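Local coordinates for glycosaminoglycan xylosylkinase (PDB 5XOM), which probably phosphorylates xylose in the linker that joins glycosaminoglycan chains to proteoglycan core proteins, at residues D51-M56 / A150-G155; D55-R60 / E216-L221; A134-F139 / S348-Y353. One frame throughout, in Å; residues are numbered along the deposited sequence.

Contact 1. Residues D51-M56 / A150-G155; sequences DVWHDM and APPVVG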
loop_
_atom_site.group_PDB
_atom_site.type_symbol
_atom_site.label_atom_id
_atom_site.label_comp_id
_atom_site.label_asym_id
_atom_site.label_seq_id
_atom_site.Cartn_x
_atom_site.Cartn_y
_atom_site.Cartn_z
ATOM N N ASP A 51 2.571 -14.009 -4.396
ATOM C CA ASP A 51 1.262 -13.515 -4.808
ATOM C C ASP A 51 1.205 -11.993 -4.748
ATOM O O ASP A 51 0.564 -11.357 -5.594
ATOM C CB ASP A 51 0.169 -14.132 -3.937
ATOM C CG ASP A 51 -0.057 -15.606 -4.237
ATOM O OD1 ASP A 51 0.004 -15.999 -5.424
ATOM O OD2 ASP A 51 -0.301 -16.370 -3.282
ATOM N N VAL A 52 1.854 -11.391 -3.746
ATOM C CA VAL A 52 1.955 -9.935 -3.692
ATOM C C VAL A 52 2.605 -9.398 -4.960
ATOM O O VAL A 52 2.166 -8.386 -5.521
ATOM C CB VAL A 52 2.722 -9.496 -2.433
ATOM C CG1 VAL A 52 2.908 -7.984 -2.423
ATOM C CG2 VAL A 52 1.986 -9.965 -1.176
ATOM N N TRP A 53 3.666 -10.065 -5.426
ATOM C CA TRP A 53 4.340 -9.663 -6.658
ATOM C C TRP A 53 3.418 -9.805 -7.863
ATOM O O TRP A 53 3.299 -8.884 -8.680
ATOM C CB TRP A 53 5.614 -10.498 -6.837
ATOM C CG TRP A 53 6.306 -10.421 -8.187
ATOM C CD1 TRP A 53 6.768 -11.475 -8.926
ATOM C CD2 TRP A 53 6.638 -9.239 -8.934
ATOM N NE1 TRP A 53 7.356 -11.028 -10.085
ATOM C CE2 TRP A 53 7.291 -9.659 -10.115
ATOM C CE3 TRP A 53 6.442 -7.868 -8.723
ATOM C CZ2 TRP A 53 7.754 -8.760 -11.077
ATOM C CZ3 TRP A 53 6.899 -6.973 -9.684
ATOM C CH2 TRP A 53 7.546 -7.426 -10.847
ATOM N N HIS A 54 2.746 -10.951 -7.989
ATOM C CA HIS A 54 1.904 -11.177 -9.160
ATOM C C HIS A 54 0.732 -10.203 -9.211
ATOM O O HIS A 54 0.320 -9.793 -10.300
ATOM C CB HIS A 54 1.396 -12.618 -9.178
ATOM C CG HIS A 54 2.459 -13.634 -9.460
ATOM N ND1 HIS A 54 2.178 -14.882 -9.973
ATOM C CD2 HIS A 54 3.803 -13.591 -9.296
ATOM C CE1 HIS A 54 3.302 -15.561 -10.116
ATOM N NE2 HIS A 54 4.303 -14.801 -9.710
ATOM N N ASP A 55 0.190 -9.819 -8.056
ATOM C CA ASP A 55 -1.000 -8.977 -8.008
ATOM C C ASP A 55 -0.714 -7.482 -8.075
ATOM O O ASP A 55 -1.651 -6.709 -8.308
ATOM C CB ASP A 55 -1.802 -9.250 -6.731
ATOM C CG ASP A 55 -2.387 -10.644 -6.693
ATOM O OD1 ASP A 55 -2.579 -11.248 -7.772
ATOM O OD2 ASP A 55 -2.659 -11.129 -5.576
ATOM N N MET A 56 0.526 -7.041 -7.864
ATOM C CA MET A 56 0.772 -5.605 -7.849
ATOM C C MET A 56 1.007 -5.027 -9.239
ATOM O O MET A 56 0.923 -3.806 -9.404
ATOM C CB MET A 56 1.962 -5.258 -6.930
ATOM C CG MET A 56 3.351 -5.488 -7.516
ATOM S SD MET A 56 4.688 -4.772 -6.507
ATOM C CE MET A 56 4.440 -5.580 -4.926
ATOM N N ALA A 150 10.534 -0.762 -12.770
ATOM C CA ALA A 150 11.643 -1.687 -12.615
ATOM C C ALA A 150 11.235 -2.866 -11.741
ATOM O O ALA A 150 10.620 -2.656 -10.689
ATOM C CB ALA A 150 12.850 -0.974 -11.991
ATOM N N PRO A 151 11.547 -4.097 -12.144
ATOM C CA PRO A 151 11.258 -5.261 -11.317
ATOM C C PRO A 151 12.105 -5.212 -9.989
ATOM O O PRO A 151 13.206 -4.677 -10.011
ATOM C CB PRO A 151 11.664 -6.459 -12.171
ATOM C CG PRO A 151 12.112 -5.928 -13.468
ATOM C CD PRO A 151 12.213 -4.447 -13.415
ATOM N N PRO A 152 11.546 -5.752 -8.928
ATOM C CA PRO A 152 12.294 -5.765 -7.641
ATOM C C PRO A 152 13.665 -6.428 -7.746
ATOM O O PRO A 152 13.842 -7.461 -8.396
ATOM C CB PRO A 152 11.360 -6.553 -6.713
ATOM C CG PRO A 152 9.983 -6.319 -7.262
ATOM C CD PRO A 152 10.103 -5.970 -8.735
ATOM N N VAL A 153 14.644 -5.819 -7.070
ATOM C CA VAL A 153 16.027 -6.295 -7.014
ATOM C C VAL A 153 16.484 -6.331 -5.563
ATOM O O VAL A 153 16.245 -5.385 -4.805
ATOM C CB VAL A 153 16.969 -5.397 -7.840
ATOM C CG1 VAL A 153 18.387 -5.959 -7.826
ATOM C CG2 VAL A 153 16.448 -5.219 -9.273
ATOM N N VAL A 154 17.184 -7.399 -5.181
ATOM C CA VAL A 154 17.778 -7.488 -3.852
ATOM C C VAL A 154 19.218 -7.979 -3.959
ATOM O O VAL A 154 19.550 -8.803 -4.823
ATOM C CB VAL A 154 16.957 -8.411 -2.922
ATOM C CG1 VAL A 154 17.337 -9.879 -3.113
ATOM C CG2 VAL A 154 17.165 -8.015 -1.503
ATOM N N GLY A 155 20.076 -7.441 -3.091
ATOM C CA GLY A 155 21.406 -7.980 -2.934
ATOM C C GLY A 155 21.397 -9.210 -2.048
ATOM O O GLY A 155 20.542 -9.374 -1.176
#
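Trp53 of helix 49-56 lays its indole against Pro152 and, more lightly, Pro151, in the loop between helix 132-144 and strand 153-159. In the kinase-like fold of this protein, that loop would correspond to the αC-β4 connection of the N-lobe, strand 153-159 being an outer strand of the five-stranded antiparallel sheet. From the helix, CB heads toward the loop, and with CG anti to the backbone N (chi1 168°) the indole leaves the helix surface toward the prolines. On the five-membered ring, NE1 donates to Trp213 O, which would restrain the rotation of the indole. The benzo ring makes the contact. Its CE3 stands 4.1 Å from both CD and CG of Pro152, CZ3 approaches Pro152 CD to 3.5 Å, and CH2 is 3.6 Å from that same CD. Trp53 and Pro152 meet obliquely. Leu212 of strand 205-212 touches both Trp53 and Pro152 and is also joined to Pro152 by a backbone hydrogen bond, so the helix packs on two neighbouring chain segments at once. Beyond this, Trp53 CH2 comes to 4.3 Å from Pro151 CA and 4.4 Å from its CB.

Contact 2. Residues D55-R60 / E216-L221; sequences DMISVR and EKWPVL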
loop_
_atom_site.group_PDB
_atom_site.type_symbol
_atom_site.label_atom_id
_atom_site.label_comp_id
_atom_site.label_asym_id
_atom_site.label_seq_id
_atom_site.Cartn_x
_atom_site.Cartn_y
_atom_site.Cartn_z
ATOM N N ASP A 55 0.190 -9.819 -8.056
ATOM C CA ASP A 55 -1.000 -8.977 -8.008
ATOM C C ASP A 55 -0.714 -7.482 -8.075
ATOM O O ASP A 55 -1.651 -6.709 -8.308
ATOM C CB ASP A 55 -1.802 -9.250 -6.731
ATOM C CG ASP A 55 -2.387 -10.644 -6.693
ATOM O OD1 ASP A 55 -2.579 -11.248 -7.772
ATOM O OD2 ASP A 55 -2.659 -11.129 -5.576
ATOM N N MET A 56 0.526 -7.041 -7.864
ATOM C CA MET A 56 0.772 -5.605 -7.849
ATOM C C MET A 56 1.007 -5.027 -9.239
ATOM O O MET A 56 0.923 -3.806 -9.404
ATOM C CB MET A 56 1.962 -5.258 -6.930
ATOM C CG MET A 56 3.351 -5.488 -7.516
ATOM S SD MET A 56 4.688 -4.772 -6.507
ATOM C CE MET A 56 4.440 -5.580 -4.926
ATOM N N ILE A 57 1.247 -5.862 -10.245
ATOM C CA ILE A 57 1.575 -5.374 -11.582
ATOM C C ILE A 57 0.306 -4.937 -12.305
ATOM O O ILE A 57 -0.700 -5.659 -12.318
ATOM C CB ILE A 57 2.319 -6.449 -12.386
ATOM C CG1 ILE A 57 3.626 -6.819 -11.691
ATOM C CG2 ILE A 57 2.594 -5.963 -13.813
ATOM C CD1 ILE A 57 4.254 -8.061 -12.247
ATOM N N SER A 58 0.357 -3.750 -12.906
ATOM C CA SER A 58 -0.608 -3.298 -13.898
ATOM C C SER A 58 0.167 -2.761 -15.094
ATOM O O SER A 58 1.395 -2.654 -15.062
ATOM C CB SER A 58 -1.556 -2.234 -13.326
ATOM O OG SER A 58 -0.833 -1.149 -12.783
ATOM N N VAL A 59 -0.553 -2.414 -16.163
ATOM C CA VAL A 59 0.132 -2.095 -17.410
ATOM C C VAL A 59 0.916 -0.789 -17.316
ATOM O O VAL A 59 1.830 -0.564 -18.120
ATOM C CB VAL A 59 -0.865 -2.048 -18.584
ATOM C CG1 VAL A 59 -1.581 -0.705 -18.652
ATOM C CG2 VAL A 59 -0.147 -2.346 -19.897
ATOM N N ARG A 60 0.627 0.056 -16.324
ATOM C CA ARG A 60 1.364 1.299 -16.142
ATOM C C ARG A 60 2.184 1.335 -14.856
ATOM O O ARG A 60 2.679 2.406 -14.481
ATOM C CB ARG A 60 0.396 2.484 -16.166
ATOM C CG ARG A 60 -0.224 2.749 -17.545
ATOM C CD ARG A 60 0.866 2.940 -18.613
ATOM N NE ARG A 60 1.783 4.020 -18.276
ATOM C CZ ARG A 60 2.746 4.463 -19.075
ATOM N NH1 ARG A 60 2.960 3.952 -20.290
ATOM N NH2 ARG A 60 3.531 5.459 -18.667
ATOM N N GLU A 216 4.148 -14.827 -16.065
ATOM C CA GLU A 216 3.826 -15.191 -17.442
ATOM C C GLU A 216 2.690 -14.349 -18.004
ATOM O O GLU A 216 2.636 -14.108 -19.216
ATOM C CB GLU A 216 3.467 -16.674 -17.517
ATOM C CG GLU A 216 4.543 -17.536 -18.144
ATOM C CD GLU A 216 4.164 -19.003 -18.167
ATOM O OE1 GLU A 216 5.078 -19.854 -18.109
ATOM O OE2 GLU A 216 2.951 -19.301 -18.237
ATOM N N LYS A 217 1.774 -13.901 -17.145
ATOM C CA LYS A 217 0.669 -13.044 -17.569
ATOM C C LYS A 217 1.149 -11.741 -18.209
ATOM O O LYS A 217 0.376 -11.090 -18.922
ATOM C CB LYS A 217 -0.243 -12.792 -16.358
ATOM C CG LYS A 217 -1.232 -11.644 -16.461
ATOM C CD LYS A 217 -2.164 -11.666 -15.259
ATOM C CE LYS A 217 -2.866 -10.341 -15.030
ATOM N NZ LYS A 217 -2.786 -9.949 -13.594
ATOM N N TRP A 218 2.412 -11.364 -18.010
ATOM C CA TRP A 218 2.962 -10.107 -18.511
ATOM C C TRP A 218 4.134 -10.385 -19.444
ATOM O O TRP A 218 5.300 -10.192 -19.071
ATOM C CB TRP A 218 3.393 -9.207 -17.358
ATOM C CG TRP A 218 2.248 -8.793 -16.516
ATOM C CD1 TRP A 218 1.871 -9.323 -15.315
ATOM C CD2 TRP A 218 1.295 -7.769 -16.823
ATOM N NE1 TRP A 218 0.749 -8.677 -14.845
ATOM C CE2 TRP A 218 0.376 -7.719 -15.754
ATOM C CE3 TRP A 218 1.140 -6.879 -17.891
ATOM C CZ2 TRP A 218 -0.684 -6.817 -15.726
ATOM C CZ3 TRP A 218 0.084 -5.986 -17.863
ATOM C CH2 TRP A 218 -0.815 -5.961 -16.788
ATOM N N PRO A 219 3.862 -10.846 -20.662
ATOM C CA PRO A 219 4.948 -11.058 -21.622
ATOM C C PRO A 219 5.576 -9.738 -22.047
ATOM O O PRO A 219 4.932 -8.685 -22.063
ATOM C CB PRO A 219 4.252 -11.752 -22.799
ATOM C CG PRO A 219 2.838 -11.306 -22.702
ATOM C CD PRO A 219 2.545 -11.170 -21.236
ATOM N N VAL A 220 6.856 -9.807 -22.390
ATOM C CA VAL A 220 7.656 -8.637 -22.722
ATOM C C VAL A 220 7.995 -8.682 -24.205
ATOM O O VAL A 220 8.430 -9.721 -24.717
ATOM C CB VAL A 220 8.929 -8.581 -21.858
ATOM C CG1 VAL A 220 9.882 -7.549 -22.391
ATOM C CG2 VAL A 220 8.565 -8.265 -20.416
ATOM N N LEU A 221 7.787 -7.563 -24.894
ATOM C CA LEU A 221 8.145 -7.417 -26.298
ATOM C C LEU A 221 9.300 -6.433 -26.436
ATOM O O LEU A 221 9.386 -5.454 -25.689
ATOM C CB LEU A 221 6.949 -6.949 -27.132
ATOM C CG LEU A 221 5.816 -7.969 -27.277
ATOM C CD1 LEU A 221 4.616 -7.341 -27.958
ATOM C CD2 LEU A 221 6.299 -9.195 -28.056
HETATM O O HOH W 1 -1.075 -8.144 -11.917
#
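Ile57 presses its CG2 methyl onto the indole face of Trp218, a CH-pi contact that joins the chain just after helix 49-56 to the loop that follows strand 205-212. In a kinase-like fold the segment after this strand would lie near the passage from N-lobe to C-lobe. The methyl stands 3.5 Å from the centroid of the five-membered ring of Trp218, 14° off the ring normal, and Ile57 CG2 is 3.4 Å from both CE2 and NE1 of Trp218. In Ile57, CG1 lies beside the backbone N (chi1 -61°) and CG2 anti to it, which turns the CG2 methyl onto the ring. At the far end of the indole, the backbone of the next residues takes over: Val59 N is 3.6 Å from Trp218 CH2, while the Val59 and Trp218 side chains cross at about a right angle, Val59 CB lying 4.1 Å from Trp218 CZ3.

One shell out, on the opposite face of the indole, lies Lys217 CG, 3.9 Å above the plane and toward the rim. Replacing Trp218 by an alanine would probably leave Ile57 CG2 without its aromatic floor and deprive a bridging water of one donor. Asn286 of strand 280-286, beside a protein-linked glycan, touches both Trp218 and Val59. The water lies at the indole edge, in plane, and takes a weak bond from Trp218 NE1; it donates to Ile57 O at a short distance whose exact value is doubtful, and accepts from Lys217 NZ, 3.0 Å from the water oxygen.

Contact 3. Residues A134-F139 / S348-Y353; sequences AEIAAF and SIDPIY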
loop_
_atom_site.group_PDB
_atom_site.type_symbol
_atom_site.label_atom_id
_atom_site.label_comp_id
_atom_site.label_asym_id
_atom_site.label_seq_id
_atom_site.Cartn_x
_atom_site.Cartn_y
_atom_site.Cartn_z
ATOM N N ALA A 134 24.591 -1.908 -9.495
ATOM C CA ALA A 134 23.842 -0.946 -10.294
ATOM C C ALA A 134 22.380 -1.353 -10.422
ATOM O O ALA A 134 21.494 -0.490 -10.409
ATOM C CB ALA A 134 24.481 -0.800 -11.675
ATOM N N GLU A 135 22.106 -2.660 -10.548
ATOM C CA GLU A 135 20.720 -3.121 -10.605
ATOM C C GLU A 135 19.972 -2.745 -9.335
ATOM O O GLU A 135 18.815 -2.317 -9.394
ATOM C CB GLU A 135 20.653 -4.640 -10.819
ATOM C CG GLU A 135 21.089 -5.131 -12.200
ATOM C CD GLU A 135 20.015 -4.994 -13.288
ATOM O OE1 GLU A 135 19.024 -4.247 -13.109
ATOM O OE2 GLU A 135 20.170 -5.649 -14.342
ATOM N N ILE A 136 20.616 -2.908 -8.176
ATOM C CA ILE A 136 19.983 -2.556 -6.907
ATOM C C ILE A 136 19.701 -1.061 -6.849
ATOM O O ILE A 136 18.589 -0.632 -6.520
ATOM C CB ILE A 136 20.863 -3.008 -5.730
ATOM C CG1 ILE A 136 21.035 -4.527 -5.762
ATOM C CG2 ILE A 136 20.248 -2.574 -4.405
ATOM C CD1 ILE A 136 22.154 -5.019 -4.898
ATOM N N ALA A 137 20.708 -0.244 -7.168
ATOM C CA ALA A 137 20.532 1.201 -7.105
ATOM C C ALA A 137 19.490 1.675 -8.110
ATOM O O ALA A 137 18.664 2.537 -7.796
ATOM C CB ALA A 137 21.866 1.904 -7.334
ATOM N N ALA A 138 19.500 1.111 -9.320
ATOM C CA ALA A 138 18.544 1.538 -10.337
ATOM C C ALA A 138 17.112 1.196 -9.934
ATOM O O ALA A 138 16.184 1.966 -10.201
ATOM C CB ALA A 138 18.890 0.896 -11.681
ATOM N N PHE A 139 16.910 0.049 -9.286
ATOM C CA PHE A 139 15.561 -0.309 -8.873
ATOM C C PHE A 139 15.026 0.660 -7.820
ATOM O O PHE A 139 13.897 1.147 -7.936
ATOM C CB PHE A 139 15.529 -1.750 -8.363
ATOM C CG PHE A 139 14.403 -2.029 -7.421
ATOM C CD1 PHE A 139 13.086 -2.024 -7.861
ATOM C CD2 PHE A 139 14.660 -2.308 -6.089
ATOM C CE1 PHE A 139 12.048 -2.279 -6.983
ATOM C CE2 PHE A 139 13.630 -2.567 -5.206
ATOM C CZ PHE A 139 12.322 -2.551 -5.652
ATOM N N SER A 348 20.209 1.695 2.111
ATOM C CA SER A 348 20.760 1.234 3.379
ATOM C C SER A 348 20.011 0.045 3.961
ATOM O O SER A 348 20.505 -0.562 4.917
ATOM C CB SER A 348 20.755 2.372 4.400
ATOM O OG SER A 348 19.434 2.658 4.819
ATOM N N ILE A 349 18.838 -0.304 3.427
ATOM C CA ILE A 349 18.140 -1.501 3.890
ATOM C C ILE A 349 18.617 -2.763 3.185
ATOM O O ILE A 349 18.310 -3.873 3.650
ATOM C CB ILE A 349 16.613 -1.373 3.691
ATOM C CG1 ILE A 349 16.262 -1.602 2.222
ATOM C CG2 ILE A 349 16.111 0.010 4.139
ATOM C CD1 ILE A 349 14.835 -1.320 1.876
ATOM N N ASP A 350 19.392 -2.637 2.074
ATOM C CA ASP A 350 19.686 -3.843 1.311
ATOM C C ASP A 350 20.828 -4.618 1.969
ATOM O O ASP A 350 21.721 -4.012 2.565
ATOM C CB ASP A 350 20.031 -3.476 -0.136
ATOM C CG ASP A 350 20.368 -4.686 -0.989
ATOM O OD1 ASP A 350 19.480 -5.093 -1.772
ATOM O OD2 ASP A 350 21.486 -5.238 -0.884
ATOM N N PRO A 351 20.791 -5.955 1.926
ATOM C CA PRO A 351 21.790 -6.744 2.668
ATOM C C PRO A 351 23.239 -6.519 2.251
ATOM O O PRO A 351 24.132 -6.766 3.066
ATOM C CB PRO A 351 21.354 -8.194 2.405
ATOM C CG PRO A 351 19.876 -8.104 2.211
ATOM C CD PRO A 351 19.656 -6.789 1.481
ATOM N N ILE A 352 23.528 -6.064 1.037
ATOM C CA ILE A 352 24.928 -5.936 0.643
ATOM C C ILE A 352 25.375 -4.474 0.633
ATOM O O ILE A 352 26.426 -4.150 0.085
ATOM C CB ILE A 352 25.207 -6.628 -0.702
ATOM C CG1 ILE A 352 24.592 -5.854 -1.866
ATOM C CG2 ILE A 352 24.686 -8.077 -0.674
ATOM C CD1 ILE A 352 24.963 -6.419 -3.229
ATOM N N TYR A 353 24.600 -3.594 1.263
ATOM C CA TYR A 353 24.958 -2.180 1.444
ATOM C C TYR A 353 26.323 -2.011 2.114
ATOM O O TYR A 353 26.661 -2.786 3.016
ATOM C CB TYR A 353 23.867 -1.496 2.279
ATOM C CG TYR A 353 24.099 -0.033 2.561
ATOM C CD1 TYR A 353 23.670 0.938 1.670
ATOM C CD2 TYR A 353 24.732 0.379 3.735
ATOM C CE1 TYR A 353 23.869 2.286 1.927
ATOM C CE2 TYR A 353 24.942 1.722 4.000
ATOM C CZ TYR A 353 24.507 2.669 3.092
ATOM O OH TYR A 353 24.710 4.008 3.344
#
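Ile136 reaches from helix 132-144 to a turn in the loop between helices 339-347 and 358-382, and its two branches find different partners there. CG2 faces the carboxylate of Asp350, the two side chains approaching from opposite directions, and stops 3.7 Å from OD1. The longer branch is extended (chi2 164°), which carries CD1 onward to Ile352, where it meets the CD1 methyl at 3.6 Å as the side chains cross at an angle. The same Ile136 CD1 lies 4.1 Å from Asp350 OD2, so the isoleucine touches both Asp350 and Ile352 of the turn.

Asp350 is buried but its oxygens have partners. OD1 accepts from Gly155 N of strand 153-159. OD2 takes the backbone N-H of Ile352 at 2.9 Å in an almost straight bond (176°), on its anti side and 23° out of the carboxylate plane. With both oxygens held, the carboxylate is fixed in rotation, and OD1 and CG lie against the Ile136 CG2 methyl by van der Waals contact. Ile352 also packs on Tyr157 and Glu207 of the neighbouring strands, while Phe45 of the second subunit touches Pro351.

Next to Ile136, Glu135 forms a salt bridge with Lys111, consistent with helix 132-144 being the αC helix of a kinase-like N-lobe. The loop side is a type I beta turn, Asp350 to Tyr353, with the Asp350 side chain closing an Asx turn.

How the contacts relate
Contacts 1 and 2 start from the same chain segment: helix 49-56 sends one residue to the loop before strand 153-159 and its continuation to residues 216-221, with the two centres about 11 Å apart. The centres of contacts 1 and 3 are about 14 Å apart, yet the two touch, Gly155 N lying 2.8 Å from Asp350 OD1 and Phe139 CE1 3.6 Å from Pro152 CA. Contact 3 uses helix 132-144, probably the kinase αC helix, whose Glu135–Lys111 pair would border the active site. Contacts 2 and 3, about 23 Å apart between centres, do not touch. Contacts 1 and 3 border the second subunit; contact 2 has a protein-linked NAG about 5 Å from the Trp218 side chain.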